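Local structure of mannose-specific lectin 1 chain 2 (Remusatia vivipara, 3R0E) at residues B[91-94]-B[95-99]. The protein probably binds D-mannose as one bulb-type lectin domain of a secreted lectin that is thought to agglutinate rabbit erythrocytes. Residues are numbered along the deposited sequence; the frame is centred on the assembly and turned at random.
Sequences ILQD and DGFGV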
ATOM      1  N   ILE B  91       2.830  -1.089   3.021  1.00 20.97           N
ATOM      2  CA  ILE B  91       2.092  -2.279   2.614  1.00 20.51           C
ATOM      3  C   ILE B  91       2.942  -3.530   2.833  1.00 21.06           C
ATOM      4  O   ILE B  91       4.060  -3.633   2.329  1.00 21.13           O
ATOM      5  CB  ILE B  91       1.612  -2.202   1.145  1.00 20.38           C
ATOM      6  CG1 ILE B  91       0.869  -0.889   0.878  1.00 19.80           C
ATOM      7  CG2 ILE B  91       0.713  -3.405   0.793  1.00 19.43           C
ATOM      8  CD1 ILE B  91       0.498  -0.675  -0.562  1.00 18.74           C
ATOM      9  N   LEU B  92       2.427  -4.465   3.620  1.00 21.26           N
ATOM     10  CA  LEU B  92       3.001  -5.799   3.620  1.00 21.50           C
ATOM     11  C   LEU B  92       2.373  -6.530   2.446  1.00 21.39           C
ATOM     12  O   LEU B  92       1.221  -6.955   2.508  1.00 21.33           O
ATOM     13  CB  LEU B  92       2.749  -6.533   4.932  1.00 21.09           C
ATOM     14  CG  LEU B  92       3.432  -7.903   4.997  1.00 21.81           C
ATOM     15  CD1 LEU B  92       4.962  -7.773   4.789  1.00 21.42           C
ATOM     16  CD2 LEU B  92       3.104  -8.614   6.315  1.00 21.08           C
ATOM     17  N   GLN B  93       3.136  -6.641   1.368  1.00 21.48           N
ATOM     18  CA  GLN B  93       2.634  -7.169   0.102  1.00 21.81           C
ATOM     19  C   GLN B  93       2.610  -8.688   0.079  1.00 22.52           C
ATOM     20  O   GLN B  93       3.408  -9.348   0.763  1.00 22.32           O
ATOM     21  CB  GLN B  93       3.493  -6.648  -1.052  1.00 21.81           C
ATOM     22  CG  GLN B  93       3.711  -5.128  -1.033  1.00 21.75           C
ATOM     23  CD  GLN B  93       4.562  -4.623  -2.184  1.00 23.23           C
ATOM     24  OE1 GLN B  93       5.325  -5.376  -2.815  1.00 24.17           O
ATOM     25  NE2 GLN B  93       4.432  -3.336  -2.473  1.00 22.94           N
ATOM     26  N   ASP B  94       1.706  -9.240  -0.724  1.00 23.25           N
ATOM     27  CA  ASP B  94       1.605 -10.689  -0.891  1.00 24.84           C
ATOM     28  C   ASP B  94       2.906 -11.343  -1.406  1.00 25.50           C
ATOM     29  O   ASP B  94       3.098 -12.548  -1.251  1.00 26.02           O
ATOM     30  CB  ASP B  94       0.415 -11.055  -1.792  1.00 24.90           C
ATOM     31  CG  ASP B  94      -0.943 -10.894  -1.091  1.00 26.25           C
ATOM     32  OD1 ASP B  94      -1.006 -10.730   0.157  1.00 26.68           O
ATOM     33  OD2 ASP B  94      -1.968 -10.946  -1.805  1.00 27.78           O
ATOM     34  N   ASP B  95       3.811 -10.543  -1.973  1.00 26.17           N
ATOM     35  CA  ASP B  95       5.112 -11.042  -2.423  1.00 26.61           C
ATOM     36  C   ASP B  95       6.202 -10.925  -1.347  1.00 26.85           C
ATOM     37  O   ASP B  95       7.376 -11.220  -1.602  1.00 27.64           O
ATOM     38  CB  ASP B  95       5.540 -10.347  -3.724  1.00 26.90           C
ATOM     39  CG  ASP B  95       5.879  -8.874  -3.529  1.00 27.81           C
ATOM     40  OD1 ASP B  95       5.878  -8.394  -2.378  1.00 28.95           O
ATOM     41  OD2 ASP B  95       6.160  -8.187  -4.534  1.00 30.29           O
ATOM     42  N   GLY B  96       5.825 -10.482  -0.152  1.00 26.36           N
ATOM     43  CA  GLY B  96       6.740 -10.520   0.980  1.00 25.82           C
ATOM     44  C   GLY B  96       7.431  -9.215   1.294  1.00 25.74           C
ATOM     45  O   GLY B  96       7.945  -9.039   2.396  1.00 25.52           O
ATOM     46  N   PHE B  97       7.458  -8.295   0.333  1.00 25.21           N
ATOM     47  CA  PHE B  97       8.127  -7.022   0.560  1.00 25.10           C
ATOM     48  C   PHE B  97       7.248  -6.134   1.441  1.00 24.62           C
ATOM     49  O   PHE B  97       6.022  -6.089   1.279  1.00 24.38           O
ATOM     50  CB  PHE B  97       8.414  -6.295  -0.765  1.00 25.36           C
ATOM     51  CG  PHE B  97       9.380  -7.014  -1.681  1.00 26.99           C
ATOM     52  CD1 PHE B  97      10.754  -6.876  -1.518  1.00 27.90           C
ATOM     53  CD2 PHE B  97       8.911  -7.793  -2.741  1.00 28.92           C
ATOM     54  CE1 PHE B  97      11.652  -7.531  -2.382  1.00 29.89           C
ATOM     55  CE2 PHE B  97       9.795  -8.452  -3.617  1.00 29.54           C
ATOM     56  CZ  PHE B  97      11.165  -8.319  -3.440  1.00 29.43           C
ATOM     57  N   GLY B  98       7.878  -5.432   2.369  1.00 23.85           N
ATOM     58  CA  GLY B  98       7.207  -4.389   3.113  1.00 23.61           C
ATOM     59  C   GLY B  98       7.670  -3.071   2.544  1.00 23.44           C
ATOM     60  O   GLY B  98       8.812  -2.671   2.760  1.00 23.39           O
ATOM     61  N   VAL B  99       6.791  -2.398   1.802  1.00 23.10           N
ATOM     62  CA  VAL B  99       7.174  -1.189   1.067  1.00 22.64           C
ATOM     63  C   VAL B  99       6.395   0.057   1.534  1.00 22.41           C
ATOM     64  O   VAL B  99       5.172   0.015   1.712  1.00 22.05           O
ATOM     65  CB  VAL B  99       7.018  -1.385  -0.476  1.00 22.60           C
ATOM     66  CG1 VAL B  99       7.603  -0.213  -1.224  1.00 22.28           C
ATOM     67  CG2 VAL B  99       7.699  -2.686  -0.949  1.00 23.03           C
TER
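Ile91 and Val99 pair by two backbone hydrogen bonds, Ile91 N to Val99 O (2.9 Å) and Val99 N to Ile91 O (3.0 Å), near the turn end of the beta hairpin formed by strands 89-92 and 98-107. One step on, Leu92 faces Gly98 as a non-hydrogen-bonded pair, where Gly98 CA also makes a CH-O contact with Ile91 O. Past the strand ends, Gln93 N donates to Phe97 O (2.9 Å) in a bond straight at both ends, and a type I turn from Gln93 to Gly96 is closed by Gly96 N on Gln93 O. That donor stands well above the carbonyl plane. Gly96 turns the chain with a positive phi (99°).

The close packing lies over the Gln93 side. With CG anti to its carbonyl carbon (chi1 -50°) and the chain extended beyond, Gln93 reaches back over the hairpin, its CG 3.4 Å from Phe97 O and its amide end against Val99 CG2. Asp95 runs alongside it, pointing the same way, with carboxylate and amide planes 43° apart. In an Asx turn, Asp95 OD1 accepts from Phe97 N (3.1 Å) on its anti side, out of the carboxylate plane.

Looser with respect to 95-99 is Asp94, which is partly exposed: its carboxylate leads away from the hairpin, with OD1 hydrogen-bonded elsewhere in the structure and OD2 in a weak, long ion pair to Lys24. The Phe97 ring leads away from 91-94 and meets a basic side chain (cation-pi) and an aromatic side chain of a neighbouring chain, whose strand pairs with Gly98 and Val99 and extends the sheet. The backbone bonds and the Asx turn are consistent with a well-defined loop, from which Phe97 projects into the subunit interface of this beta-prism II lectin.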